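Local coordinates for protein putative acetyltransferase (Streptococcus mutans, PDB 3LD2) that binds coenzyme A and, as a member of the GNAT family, probably transfers acyl groups from it to an acceptor that is not yet known, at residues L42-Q47 / V85-D90; L96-L101 / Q132-E137; Y142-I147 / D166-L171; L171-F176 / Y181-I186. All coordinates share one frame; numbering follows the deposited sequence.

Interaction 1 of 4, residues L42-Q47 / V85-D90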
loop_
_atom_site.group_PDB
_atom_site.type_symbol
_atom_site.label_atom_id
_atom_site.label_comp_id
_atom_site.label_asym_id
_atom_site.label_seq_id
_atom_site.Cartn_x
_atom_site.Cartn_y
_atom_site.Cartn_z
ATOM N N LEU A 42 -2.580 -11.207 14.670
ATOM C CA LEU A 42 -2.242 -10.281 15.714
ATOM C C LEU A 42 -0.786 -10.535 16.042
ATOM O O LEU A 42 -0.032 -9.610 16.308
ATOM C CB LEU A 42 -3.109 -10.560 16.931
ATOM C CG LEU A 42 -3.709 -9.345 17.617
ATOM C CD1 LEU A 42 -4.812 -8.819 16.750
ATOM C CD2 LEU A 42 -4.267 -9.745 18.982
ATOM N N SER A 43 -0.391 -11.806 16.009
ATOM C CA SER A 43 0.982 -12.164 16.374
ATOM C C SER A 43 2.023 -11.811 15.288
ATOM O O SER A 43 3.221 -11.888 15.543
ATOM C CB SER A 43 1.095 -13.641 16.810
ATOM O OG SER A 43 0.834 -14.549 15.750
ATOM N N ASP A 44 1.553 -11.430 14.098
ATOM C CA ASP A 44 2.426 -10.988 13.005
ATOM C C ASP A 44 2.837 -9.514 13.095
ATOM O O ASP A 44 3.684 -9.059 12.328
ATOM C CB ASP A 44 1.723 -11.152 11.653
ATOM C CG ASP A 44 1.733 -12.562 11.144
ATOM O OD1 ASP A 44 2.605 -13.354 11.573
ATOM O OD2 ASP A 44 0.878 -12.868 10.289
ATOM N N ILE A 45 2.228 -8.765 14.004
ATOM C CA ILE A 45 2.369 -7.310 13.978
ATOM C C ILE A 45 3.791 -6.790 14.232
ATOM O O ILE A 45 4.181 -5.761 13.696
ATOM C CB ILE A 45 1.368 -6.621 14.934
ATOM C CG1 ILE A 45 -0.060 -6.747 14.382
ATOM C CG2 ILE A 45 1.757 -5.161 15.161
ATOM C CD1 ILE A 45 -1.132 -6.238 15.324
ATOM N N GLU A 46 4.549 -7.490 15.067
ATOM C CA GLU A 46 5.930 -7.110 15.357
ATOM C C GLU A 46 6.703 -7.048 14.055
ATOM O O GLU A 46 7.433 -6.099 13.784
ATOM C CB GLU A 46 6.596 -8.163 16.241
ATOM C CG GLU A 46 7.295 -7.595 17.462
ATOM C CD GLU A 46 6.295 -7.099 18.524
ATOM O OE1 GLU A 46 5.277 -6.454 18.151
ATOM O OE2 GLU A 46 6.528 -7.359 19.731
ATOM N N GLN A 47 6.535 -8.092 13.265
ATOM C CA GLN A 47 7.237 -8.236 12.011
ATOM C C GLN A 47 6.848 -7.194 10.968
ATOM O O GLN A 47 7.713 -6.635 10.308
ATOM C CB GLN A 47 7.000 -9.631 11.459
ATOM C CG GLN A 47 7.965 -10.653 11.991
ATOM C CD GLN A 47 7.636 -12.025 11.458
ATOM O OE1 GLN A 47 8.244 -12.498 10.482
ATOM N NE2 GLN A 47 6.620 -12.659 12.065
ATOM N N VAL A 85 -0.845 -10.389 4.133
ATOM C CA VAL A 85 0.569 -10.561 4.398
ATOM C C VAL A 85 1.159 -11.680 3.521
ATOM O O VAL A 85 0.478 -12.642 3.162
ATOM C CB VAL A 85 0.777 -10.781 5.908
ATOM C CG1 VAL A 85 1.734 -11.903 6.176
ATOM C CG2 VAL A 85 1.236 -9.496 6.577
ATOM N N ALA A 86 2.405 -11.532 3.101
ATOM C CA ALA A 86 3.035 -12.610 2.340
ATOM C C ALA A 86 4.188 -13.195 3.137
ATOM O O ALA A 86 4.957 -12.472 3.762
ATOM C CB ALA A 86 3.479 -12.139 0.972
ATOM N N LYS A 87 4.279 -14.514 3.158
ATOM C CA LYS A 87 5.308 -15.173 3.955
ATOM C C LYS A 87 6.086 -16.149 3.102
ATOM O O LYS A 87 5.546 -16.757 2.158
ATOM C CB LYS A 87 4.710 -15.925 5.153
ATOM C CG LYS A 87 3.982 -15.079 6.193
ATOM C CD LYS A 87 3.595 -15.949 7.398
ATOM C CE LYS A 87 2.430 -15.377 8.197
ATOM N NZ LYS A 87 2.574 -15.552 9.684
ATOM N N ILE A 88 7.358 -16.293 3.450
ATOM C CA ILE A 88 8.231 -17.303 2.866
ATOM C C ILE A 88 8.923 -18.008 4.036
ATOM O O ILE A 88 9.822 -17.441 4.649
ATOM C CB ILE A 88 9.262 -16.665 1.910
ATOM C CG1 ILE A 88 8.555 -16.046 0.714
ATOM C CG2 ILE A 88 10.230 -17.705 1.387
ATOM C CD1 ILE A 88 9.498 -15.512 -0.348
ATOM N N LYS A 89 8.472 -19.224 4.354
ATOM C CA LYS A 89 8.836 -19.925 5.595
ATOM C C LYS A 89 8.233 -19.283 6.872
ATOM O O LYS A 89 8.916 -19.115 7.884
ATOM C CB LYS A 89 10.358 -20.080 5.727
ATOM C CG LYS A 89 11.036 -18.969 6.523
ATOM C CD LYS A 89 12.531 -19.159 6.612
ATOM C CE LYS A 89 13.127 -19.416 5.234
ATOM N NZ LYS A 89 14.573 -19.787 5.327
ATOM N N ASP A 90 6.946 -18.955 6.841
ATOM C CA ASP A 90 6.330 -18.211 7.955
ATOM C C ASP A 90 7.158 -16.992 8.419
ATOM O O ASP A 90 7.012 -16.505 9.537
ATOM C CB ASP A 90 5.967 -19.132 9.134
ATOM C CG ASP A 90 4.648 -18.715 9.827
ATOM O OD1 ASP A 90 4.652 -17.707 10.580
ATOM O OD2 ASP A 90 3.606 -19.397 9.611
#
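Charge pairing carries most of this contact: the ammonium of Lys-87 meets the carboxylate of Asp-44, the two side chains coming from opposite directions. NZ of Lys-87 lies 2.9 Å from OD1 of Asp-44 and approaches it on its syn lone pair. A second, weak bond runs from NZ of Lys-87 to OD2 of Asp-44 at 3.2 Å. The long lysine chain, bent only at its last torsion (chi4 -142°), suits a strand residue that must bridge the gap to Asp-44. NZ of Lys-87 also binds OD1 of Asp-90 at 3.1 Å, reaching it from above the carboxylate plane, so one cation serves two acids and probably offsets the repulsion between them.

In the GNAT fold this joins the 3-10 turn 42-44 that precedes helix 45-55 to the later part of strand 82-88, at the hairpin connecting that strand to 92-100. OD2 of Asp-44 additionally accepts a hydrogen bond from the backbone N of Leu-41, which should help to fix the carboxylate's orientation.

Beyond the charges little touches: CG1 of Val-85 comes no nearer than 4.3 Å to OD2 of Asp-44. Val-85, compact and branched, is itself buried and packs on Ile-92 and Val-95. OE1 of Gln-47 accepts a hydrogen bond from the backbone N of Ile-92.

Interaction 2 of 4, residues L96-L101 / Q132-E137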
loop_
_atom_site.group_PDB
_atom_site.type_symbol
_atom_site.label_atom_id
_atom_site.label_comp_id
_atom_site.label_asym_id
_atom_site.label_seq_id
_atom_site.Cartn_x
_atom_site.Cartn_y
_atom_site.Cartn_z
ATOM N N LEU A 96 0.149 -5.755 2.626
ATOM C CA LEU A 96 -0.767 -4.849 1.967
ATOM C C LEU A 96 -1.951 -4.593 2.895
ATOM O O LEU A 96 -2.649 -5.535 3.297
ATOM C CB LEU A 96 -1.240 -5.416 0.625
ATOM C CG LEU A 96 -2.183 -4.485 -0.182
ATOM C CD1 LEU A 96 -2.181 -4.750 -1.686
ATOM C CD2 LEU A 96 -3.633 -4.505 0.342
ATOM N N ASP A 97 -2.165 -3.328 3.253
ATOM C CA ASP A 97 -3.345 -2.944 4.024
ATOM C C ASP A 97 -4.275 -2.106 3.158
ATOM O O ASP A 97 -3.821 -1.343 2.306
ATOM C CB ASP A 97 -2.961 -2.150 5.258
ATOM C CG ASP A 97 -2.467 -0.764 4.921
ATOM O OD1 ASP A 97 -1.421 -0.668 4.257
ATOM O OD2 ASP A 97 -3.111 0.232 5.318
ATOM N N TYR A 98 -5.578 -2.267 3.357
ATOM C CA TYR A 98 -6.559 -1.503 2.590
ATOM C C TYR A 98 -7.732 -1.073 3.426
ATOM O O TYR A 98 -8.014 -1.640 4.473
ATOM C CB TYR A 98 -7.033 -2.260 1.346
ATOM C CG TYR A 98 -7.783 -3.541 1.596
ATOM C CD1 TYR A 98 -9.168 -3.538 1.708
ATOM C CD2 TYR A 98 -7.115 -4.761 1.693
ATOM C CE1 TYR A 98 -9.880 -4.710 1.920
ATOM C CE2 TYR A 98 -7.809 -5.948 1.910
ATOM C CZ TYR A 98 -9.200 -5.918 2.034
ATOM O OH TYR A 98 -9.930 -7.081 2.248
ATOM N N SER A 99 -8.417 -0.055 2.954
ATOM C CA SER A 99 -9.527 0.507 3.699
ATOM C C SER A 99 -10.314 1.464 2.803
ATOM O O SER A 99 -9.798 1.922 1.771
ATOM C CB SER A 99 -8.976 1.275 4.883
ATOM O OG SER A 99 -8.440 2.497 4.409
ATOM N N SER A 100 -11.559 1.757 3.198
ATOM C CA SER A 100 -12.369 2.812 2.568
ATOM C C SER A 100 -11.666 4.174 2.504
ATOM O O SER A 100 -11.111 4.646 3.492
ATOM C CB SER A 100 -13.677 2.985 3.337
ATOM O OG SER A 100 -14.659 2.102 2.825
ATOM N N LEU A 101 -11.720 4.829 1.359
ATOM C CA LEU A 101 -11.059 6.125 1.240
ATOM C C LEU A 101 -11.748 7.222 2.053
ATOM O O LEU A 101 -11.075 8.086 2.607
ATOM C CB LEU A 101 -10.922 6.547 -0.223
ATOM C CG LEU A 101 -10.084 7.808 -0.446
ATOM C CD1 LEU A 101 -8.732 7.704 0.267
ATOM C CD2 LEU A 101 -9.877 8.066 -1.927
ATOM N N GLN A 132 -3.174 -8.627 -6.452
ATOM C CA GLN A 132 -4.151 -9.459 -7.125
ATOM C C GLN A 132 -5.195 -10.033 -6.169
ATOM O O GLN A 132 -6.379 -10.098 -6.500
ATOM C CB GLN A 132 -3.463 -10.586 -7.858
ATOM C CG GLN A 132 -3.871 -10.675 -9.282
ATOM C CD GLN A 132 -3.460 -9.437 -10.076
ATOM O OE1 GLN A 132 -2.305 -9.003 -10.007
ATOM N NE2 GLN A 132 -4.402 -8.868 -10.838
ATOM N N ILE A 133 -4.790 -10.472 -4.984
ATOM C CA ILE A 133 -5.841 -10.982 -4.139
ATOM C C ILE A 133 -6.629 -9.814 -3.566
ATOM O O ILE A 133 -7.859 -9.871 -3.500
ATOM C CB ILE A 133 -5.434 -12.144 -3.142
ATOM C CG1 ILE A 133 -5.094 -11.627 -1.766
ATOM C CG2 ILE A 133 -4.315 -13.038 -3.724
ATOM C CD1 ILE A 133 -3.614 -11.387 -1.650
ATOM N N PHE A 134 -5.942 -8.731 -3.222
ATOM C CA PHE A 134 -6.639 -7.507 -2.824
ATOM C C PHE A 134 -7.761 -7.175 -3.815
ATOM O O PHE A 134 -8.911 -7.005 -3.426
ATOM C CB PHE A 134 -5.666 -6.327 -2.714
ATOM C CG PHE A 134 -6.326 -4.965 -2.830
ATOM C CD1 PHE A 134 -7.072 -4.435 -1.774
ATOM C CD2 PHE A 134 -6.180 -4.204 -3.986
ATOM C CE1 PHE A 134 -7.687 -3.175 -1.870
ATOM C CE2 PHE A 134 -6.779 -2.934 -4.095
ATOM C CZ PHE A 134 -7.536 -2.417 -3.033
ATOM N N LEU A 135 -7.424 -7.083 -5.093
ATOM C CA LEU A 135 -8.395 -6.687 -6.090
ATOM C C LEU A 135 -9.606 -7.595 -6.052
ATOM O O LEU A 135 -10.738 -7.117 -6.184
ATOM C CB LEU A 135 -7.789 -6.656 -7.491
ATOM C CG LEU A 135 -6.875 -5.470 -7.808
ATOM C CD1 LEU A 135 -6.169 -5.689 -9.132
ATOM C CD2 LEU A 135 -7.650 -4.135 -7.838
ATOM N N ASN A 136 -9.382 -8.894 -5.854
ATOM C CA ASN A 136 -10.503 -9.826 -5.775
ATOM C C ASN A 136 -11.313 -9.778 -4.481
ATOM O O ASN A 136 -12.459 -10.197 -4.470
ATOM C CB ASN A 136 -10.085 -11.253 -6.113
ATOM C CG ASN A 136 -9.821 -11.432 -7.604
ATOM O OD1 ASN A 136 -10.730 -11.774 -8.371
ATOM N ND2 ASN A 136 -8.582 -11.155 -8.033
ATOM N N GLU A 137 -10.716 -9.276 -3.401
ATOM C CA GLU A 137 -11.458 -8.970 -2.182
ATOM C C GLU A 137 -12.481 -7.862 -2.403
ATOM O O GLU A 137 -13.646 -8.007 -2.054
ATOM C CB GLU A 137 -10.512 -8.522 -1.076
ATOM C CG GLU A 137 -9.730 -9.644 -0.461
ATOM C CD GLU A 137 -10.628 -10.799 -0.048
ATOM O OE1 GLU A 137 -10.149 -11.959 -0.062
ATOM O OE2 GLU A 137 -11.819 -10.548 0.271
#
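Phe-134 of helix 126-138 pushes the edge of its ring toward the face of Tyr-98 on strand 92-100. The pair is an offset edge-to-face stack, with ring centroids 5.1 Å apart and planes at 60°. With CG of Phe-134 opposite the backbone N (chi1 158°), the ring extends from the helix to the sheet, where it also meets Phe-113. CE1 of Phe-134 comes within 3.4 Å of CB of Tyr-98.

A chi1 of 64° tucks CG of Tyr-98 between its two backbone arms and brings OH beside the helix, 3.7 Å from CB of Glu-137. Leu-96 spreads both methyls against Phe-134: CD1 of Leu-96 is 4.0 Å from CB of Phe-134, and CD2 of Leu-96 is 4.0 Å from CD1 of Phe-134.

In this GNAT fold the helix, whose early residues Gly-127 and Arg-128 bind coenzyme A, thus packs on the central sheet. No hydrogen bond or ion pair crosses between the segments; they adhere through aromatic and aliphatic surfaces, and Glu-137 touches the tyrosine oxygen through CB and CG, not through its carboxylate.

Interaction 3 of 4, residues Y142-I147 / D166-L171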
loop_
_atom_site.group_PDB
_atom_site.type_symbol
_atom_site.label_atom_id
_atom_site.label_comp_id
_atom_site.label_asym_id
_atom_site.label_seq_id
_atom_site.Cartn_x
_atom_site.Cartn_y
_atom_site.Cartn_z
ATOM N N TYR A 142 -16.596 -2.445 -3.851
ATOM C CA TYR A 142 -16.243 -1.070 -4.247
ATOM C C TYR A 142 -16.281 -0.878 -5.754
ATOM O O TYR A 142 -16.282 -1.843 -6.519
ATOM C CB TYR A 142 -14.847 -0.663 -3.752
ATOM C CG TYR A 142 -14.625 -0.615 -2.261
ATOM C CD1 TYR A 142 -14.843 0.548 -1.538
ATOM C CD2 TYR A 142 -14.156 -1.721 -1.587
ATOM C CE1 TYR A 142 -14.619 0.599 -0.167
ATOM C CE2 TYR A 142 -13.938 -1.683 -0.218
ATOM C CZ TYR A 142 -14.160 -0.527 0.488
ATOM O OH TYR A 142 -13.925 -0.514 1.854
ATOM N N GLN A 143 -16.288 0.379 -6.181
ATOM C CA GLN A 143 -16.363 0.697 -7.604
ATOM C C GLN A 143 -14.981 1.053 -8.133
ATOM O O GLN A 143 -14.642 0.771 -9.284
ATOM C CB GLN A 143 -17.294 1.894 -7.828
ATOM C CG GLN A 143 -18.768 1.617 -7.576
ATOM C CD GLN A 143 -19.319 0.590 -8.533
ATOM O OE1 GLN A 143 -19.644 -0.527 -8.127
ATOM N NE2 GLN A 143 -19.408 0.948 -9.822
ATOM N N LYS A 144 -14.187 1.671 -7.264
ATOM C CA LYS A 144 -12.990 2.356 -7.683
ATOM C C LYS A 144 -11.903 2.283 -6.626
ATOM O O LYS A 144 -12.157 2.503 -5.433
ATOM C CB LYS A 144 -13.324 3.823 -7.957
ATOM C CG LYS A 144 -12.182 4.635 -8.494
ATOM C CD LYS A 144 -12.400 6.099 -8.223
ATOM C CE LYS A 144 -11.482 6.960 -9.077
ATOM N NZ LYS A 144 -11.966 8.357 -9.158
ATOM N N VAL A 145 -10.696 1.966 -7.088
ATOM C CA VAL A 145 -9.500 2.065 -6.271
ATOM C C VAL A 145 -8.794 3.369 -6.595
ATOM O O VAL A 145 -8.662 3.748 -7.749
ATOM C CB VAL A 145 -8.482 0.954 -6.577
ATOM C CG1 VAL A 145 -7.373 0.982 -5.546
ATOM C CG2 VAL A 145 -9.150 -0.380 -6.627
ATOM N N LEU A 146 -8.296 4.024 -5.569
ATOM C CA LEU A 146 -7.538 5.220 -5.772
ATOM C C LEU A 146 -6.345 5.326 -4.791
ATOM O O LEU A 146 -6.508 5.145 -3.578
ATOM C CB LEU A 146 -8.483 6.418 -5.690
ATOM C CG LEU A 146 -7.933 7.770 -6.102
ATOM C CD1 LEU A 146 -8.971 8.579 -6.813
ATOM C CD2 LEU A 146 -7.461 8.485 -4.854
ATOM N N ILE A 147 -5.159 5.618 -5.338
ATOM C CA ILE A 147 -3.943 5.802 -4.535
ATOM C C ILE A 147 -3.118 7.026 -4.923
ATOM O O ILE A 147 -3.198 7.536 -6.044
ATOM C CB ILE A 147 -3.011 4.589 -4.631
ATOM C CG1 ILE A 147 -2.738 4.271 -6.100
ATOM C CG2 ILE A 147 -3.613 3.377 -3.885
ATOM C CD1 ILE A 147 -1.941 3.012 -6.314
ATOM N N ASP A 166 -4.514 3.286 -13.836
ATOM C CA ASP A 166 -4.535 4.470 -14.686
ATOM C C ASP A 166 -3.993 5.677 -13.941
ATOM O O ASP A 166 -4.339 5.894 -12.779
ATOM C CB ASP A 166 -5.973 4.774 -15.114
ATOM C CG ASP A 166 -6.564 3.683 -15.987
ATOM O OD1 ASP A 166 -5.985 3.393 -17.056
ATOM O OD2 ASP A 166 -7.608 3.109 -15.603
ATOM N N LEU A 167 -3.170 6.478 -14.607
ATOM C CA LEU A 167 -2.748 7.741 -14.034
ATOM C C LEU A 167 -3.879 8.762 -14.167
ATOM O O LEU A 167 -4.168 9.234 -15.262
ATOM C CB LEU A 167 -1.495 8.261 -14.720
ATOM C CG LEU A 167 -1.025 9.584 -14.122
ATOM C CD1 LEU A 167 -0.586 9.350 -12.698
ATOM C CD2 LEU A 167 0.100 10.239 -14.993
ATOM N N GLU A 168 -4.524 9.103 -13.054
ATOM C CA GLU A 168 -5.755 9.881 -13.146
ATOM C C GLU A 168 -5.463 11.357 -12.980
ATOM O O GLU A 168 -6.056 12.192 -13.640
ATOM C CB GLU A 168 -6.821 9.400 -12.143
ATOM C CG GLU A 168 -8.120 10.194 -12.223
ATOM C CD GLU A 168 -9.328 9.480 -11.621
ATOM O OE1 GLU A 168 -9.412 8.241 -11.719
ATOM O OE2 GLU A 168 -10.211 10.169 -11.063
ATOM N N ALA A 169 -4.511 11.678 -12.124
ATOM C CA ALA A 169 -4.206 13.073 -11.886
ATOM C C ALA A 169 -2.771 13.264 -11.473
ATOM O O ALA A 169 -2.092 12.337 -11.043
ATOM C CB ALA A 169 -5.124 13.642 -10.816
ATOM N N ARG A 170 -2.327 14.503 -11.579
ATOM C CA ARG A 170 -1.004 14.856 -11.137
ATOM C C ARG A 170 -1.097 16.173 -10.392
ATOM O O ARG A 170 -1.558 17.147 -10.943
ATOM C CB ARG A 170 -0.083 14.963 -12.337
ATOM C CG ARG A 170 1.223 15.620 -12.015
ATOM C CD ARG A 170 2.193 15.588 -13.175
ATOM N NE ARG A 170 3.242 16.561 -12.891
ATOM C CZ ARG A 170 3.504 17.627 -13.638
ATOM N NH1 ARG A 170 2.815 17.847 -14.758
ATOM N NH2 ARG A 170 4.468 18.456 -13.269
ATOM N N LEU A 171 -0.715 16.177 -9.117
ATOM C CA LEU A 171 -0.663 17.399 -8.329
ATOM C C LEU A 171 0.778 17.869 -8.274
ATOM O O LEU A 171 1.671 17.194 -7.771
ATOM C CB LEU A 171 -1.188 17.184 -6.918
ATOM C CG LEU A 171 -2.613 16.642 -6.814
ATOM C CD1 LEU A 171 -3.086 16.647 -5.360
ATOM C CD2 LEU A 171 -3.546 17.462 -7.699
#
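A single salt bridge spans these segments, from NZ of Lys-144 to OE2 of Glu-168 at 3.2 Å. The ammonium arrives on the syn side of OE2, tilted 19° out of the carboxylate plane. OE1 of Glu-168 is farther from NZ of Lys-144, at 3.6 Å, and is used differently: it is hydrogen-bonded to OG of Ser-188 on strand 180-190. CE of Lys-144 also lies 3.6 Å from OE1 of Glu-168. The carboxylate is thus held at both oxygens, which should limit its rotation.

Both side chains are stretched out to meet. Lys-144 sends CG opposite its backbone N (chi1 -176°) and stays extended to the ammonium, while Glu-168 does the same from the other direction (chi1 -180°). Long, flexible residues with charged ends suit this place, because the two strands are not neighbours and the extended chains cover the gap across the strand between them.

Beyond the ion pair, packing involves other parts of the fold. Leu-146 packs on Ile-110 and Leu-101; on the other side of strand 144-150, Val-145 and Ile-147 pack on Phe-113.

Strand 180-190 runs between these two strands, antiparallel to both. Glu-168 and Ala-169 both face Ile-186 of that strand, a classic beta bulge in edge strand 166-177, within the C-terminal part of the mixed sheet of the GNAT fold.

Interaction 4 of 4, residues L171-F176 / Y181-I186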
loop_
_atom_site.group_PDB
_atom_site.type_symbol
_atom_site.label_atom_id
_atom_site.label_comp_id
_atom_site.label_asym_id
_atom_site.label_seq_id
_atom_site.Cartn_x
_atom_site.Cartn_y
_atom_site.Cartn_z
ATOM N N LEU A 171 -0.715 16.177 -9.117
ATOM C CA LEU A 171 -0.663 17.399 -8.329
ATOM C C LEU A 171 0.778 17.869 -8.274
ATOM O O LEU A 171 1.671 17.194 -7.771
ATOM C CB LEU A 171 -1.188 17.184 -6.918
ATOM C CG LEU A 171 -2.613 16.642 -6.814
ATOM C CD1 LEU A 171 -3.086 16.647 -5.360
ATOM C CD2 LEU A 171 -3.546 17.462 -7.699
ATOM N N THR A 172 0.962 19.060 -8.801
ATOM C CA THR A 172 2.236 19.679 -9.010
ATOM C C THR A 172 2.853 20.229 -7.745
ATOM O O THR A 172 2.200 20.953 -6.957
ATOM C CB THR A 172 2.031 20.803 -10.008
ATOM O OG1 THR A 172 2.325 20.305 -11.316
ATOM C CG2 THR A 172 2.897 22.002 -9.686
ATOM N N LYS A 173 4.122 19.870 -7.565
ATOM C CA LYS A 173 4.934 20.359 -6.456
ATOM C C LYS A 173 4.257 20.246 -5.104
ATOM O O LYS A 173 4.356 21.156 -4.287
ATOM C CB LYS A 173 5.364 21.800 -6.708
ATOM C CG LYS A 173 6.379 21.913 -7.829
ATOM C CD LYS A 173 6.494 23.315 -8.350
ATOM C CE LYS A 173 5.840 23.408 -9.715
ATOM N NZ LYS A 173 5.150 24.719 -9.945
ATOM N N GLN A 174 3.600 19.118 -4.856
ATOM C CA GLN A 174 2.886 18.905 -3.599
ATOM C C GLN A 174 3.816 18.833 -2.408
ATOM O O GLN A 174 3.464 19.252 -1.313
ATOM C CB GLN A 174 2.049 17.624 -3.646
ATOM C CG GLN A 174 0.662 17.792 -4.225
ATOM C CD GLN A 174 -0.045 19.012 -3.697
ATOM O OE1 GLN A 174 0.163 20.118 -4.188
ATOM N NE2 GLN A 174 -0.904 18.818 -2.697
ATOM N N PHE A 175 5.006 18.286 -2.604
ATOM C CA PHE A 175 5.888 18.073 -1.462
ATOM C C PHE A 175 7.318 18.487 -1.736
ATOM O O PHE A 175 7.827 18.332 -2.848
ATOM C CB PHE A 175 5.850 16.609 -1.034
ATOM C CG PHE A 175 4.463 16.078 -0.838
ATOM C CD1 PHE A 175 3.708 16.473 0.259
ATOM C CD2 PHE A 175 3.912 15.207 -1.751
ATOM C CE1 PHE A 175 2.428 16.010 0.437
ATOM C CE2 PHE A 175 2.631 14.724 -1.575
ATOM C CZ PHE A 175 1.891 15.118 -0.479
ATOM N N PHE A 176 7.946 19.028 -0.702
ATOM C CA PHE A 176 9.361 19.335 -0.711
ATOM C C PHE A 176 10.091 18.289 0.154
ATOM O O PHE A 176 9.908 18.239 1.365
ATOM C CB PHE A 176 9.575 20.757 -0.181
ATOM C CG PHE A 176 10.983 21.260 -0.330
ATOM C CD1 PHE A 176 11.500 21.562 -1.587
ATOM C CD2 PHE A 176 11.792 21.444 0.790
ATOM C CE1 PHE A 176 12.806 22.035 -1.732
ATOM C CE2 PHE A 176 13.104 21.917 0.658
ATOM C CZ PHE A 176 13.607 22.217 -0.606
ATOM N N TYR A 181 11.318 19.327 -5.252
ATOM C CA TYR A 181 9.861 19.427 -5.311
ATOM C C TYR A 181 9.295 18.180 -5.924
ATOM O O TYR A 181 9.544 17.870 -7.082
ATOM C CB TYR A 181 9.400 20.670 -6.083
ATOM C CG TYR A 181 9.555 21.883 -5.230
ATOM C CD1 TYR A 181 8.595 22.209 -4.273
ATOM C CD2 TYR A 181 10.693 22.671 -5.318
ATOM C CE1 TYR A 181 8.749 23.328 -3.440
ATOM C CE2 TYR A 181 10.858 23.787 -4.491
ATOM C CZ TYR A 181 9.890 24.104 -3.557
ATOM O OH TYR A 181 10.071 25.198 -2.749
ATOM N N VAL A 182 8.520 17.455 -5.136
ATOM C CA VAL A 182 7.983 16.190 -5.612
ATOM C C VAL A 182 6.517 16.355 -5.958
ATOM O O VAL A 182 5.802 17.096 -5.286
ATOM C CB VAL A 182 8.212 15.087 -4.564
ATOM C CG1 VAL A 182 7.791 13.727 -5.111
ATOM C CG2 VAL A 182 9.682 15.087 -4.170
ATOM N N ASP A 183 6.091 15.713 -7.036
ATOM C CA ASP A 183 4.680 15.692 -7.406
ATOM C C ASP A 183 3.931 14.520 -6.772
ATOM O O ASP A 183 4.515 13.501 -6.383
ATOM C CB ASP A 183 4.522 15.583 -8.919
ATOM C CG ASP A 183 5.032 16.815 -9.667
ATOM O OD1 ASP A 183 5.119 17.919 -9.081
ATOM O OD2 ASP A 183 5.324 16.657 -10.865
ATOM N N ASP A 184 2.620 14.666 -6.698
ATOM C CA ASP A 184 1.760 13.617 -6.201
ATOM C C ASP A 184 0.996 13.046 -7.383
ATOM O O ASP A 184 0.191 13.740 -8.007
ATOM C CB ASP A 184 0.801 14.204 -5.177
ATOM C CG ASP A 184 0.007 13.150 -4.440
ATOM O OD1 ASP A 184 0.428 11.969 -4.435
ATOM O OD2 ASP A 184 -1.036 13.522 -3.854
ATOM N N LEU A 185 1.255 11.789 -7.715
ATOM C CA LEU A 185 0.558 11.159 -8.820
ATOM C C LEU A 185 -0.548 10.285 -8.287
ATOM O O LEU A 185 -0.331 9.459 -7.401
ATOM C CB LEU A 185 1.507 10.331 -9.669
ATOM C CG LEU A 185 2.776 11.041 -10.115
ATOM C CD1 LEU A 185 3.626 10.070 -10.930
ATOM C CD2 LEU A 185 2.403 12.288 -10.885
ATOM N N ILE A 186 -1.743 10.488 -8.826
ATOM C CA ILE A 186 -2.924 9.841 -8.307
ATOM C C ILE A 186 -3.313 8.780 -9.285
ATOM O O ILE A 186 -3.649 9.099 -10.425
ATOM C CB ILE A 186 -4.062 10.850 -8.118
ATOM C CG1 ILE A 186 -3.639 11.861 -7.061
ATOM C CG2 ILE A 186 -5.360 10.139 -7.695
ATOM C CD1 ILE A 186 -4.702 12.833 -6.695
#
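Leu-171 and Asp-184 form a hydrogen-bonded antiparallel pair in the hairpin of strands 166-177 and 180-190, the C-terminal hairpin of this GNAT sheet. N of Leu-171 gives its hydrogen to O of Asp-184 at 2.8 Å, and N of Asp-184 returns one to O of Leu-171. Phe-175 and Val-182 form a second such pair, yet the register has shifted by two, with a corner at Thr-172 and Lys-173 and a classic beta bulge, where Gln-174 and Phe-175 both face Val-182.

The close-packed side carries Leu-171, Phe-175, Val-182 and Asp-184. Leu-171 and Asp-184 stand shoulder to shoulder, their CB atoms 4.0 Å apart. CE2 of Phe-175 approaches CB of Asp-184 to 4.1 Å, while CB of Gln-174 sits over a face of the phenylalanine ring. Although Asp-184 is buried among these carbons, its OD2 is hydrogen-bonded to ND1 of His-148.

At the exposed corner the strand pairing lapses. There OD1 of Asp-183 takes the backbone N of Lys-173 at 2.7 Å, apparently in place of a strand partner, and CG of Lys-173 touches CB of Tyr-181. An acid suits this place, since its other oxygen pairs with Arg-170. Aromatic surface closes the exposed end: CG of Phe-176, anti to the backbone N (chi1 -172°), carries the ring edge to the face of Tyr-181, planes at 51°, and CD1 of Phe-176 stands 3.5 Å above the centre of the Tyr-181 ring.

All four contacts reach one mixed sheet. Interactions 1 and 2 use successive strands, 82-88 and 92-100, with centres 18 Å apart; interactions 3 and 4 share Leu-171 and strand 166-177, and are joined by the salt bridge from NE of Arg-170 to OD2 of Asp-183 at 2.9 Å. Interactions 2 and 3 touch where OG of Ser-100 lies 2.9 Å from OH of Tyr-142, a probable hydrogen bond. Interactions 1 and 4 lie on opposite sides of the chain's centre, 33 Å between their own centres. Of the residues in these contacts, the side chain of Leu-96 lies about 8 Å from bound coenzyme A and that of Asp-184 about 10 Å; interaction 3 lies away from the coenzyme A site.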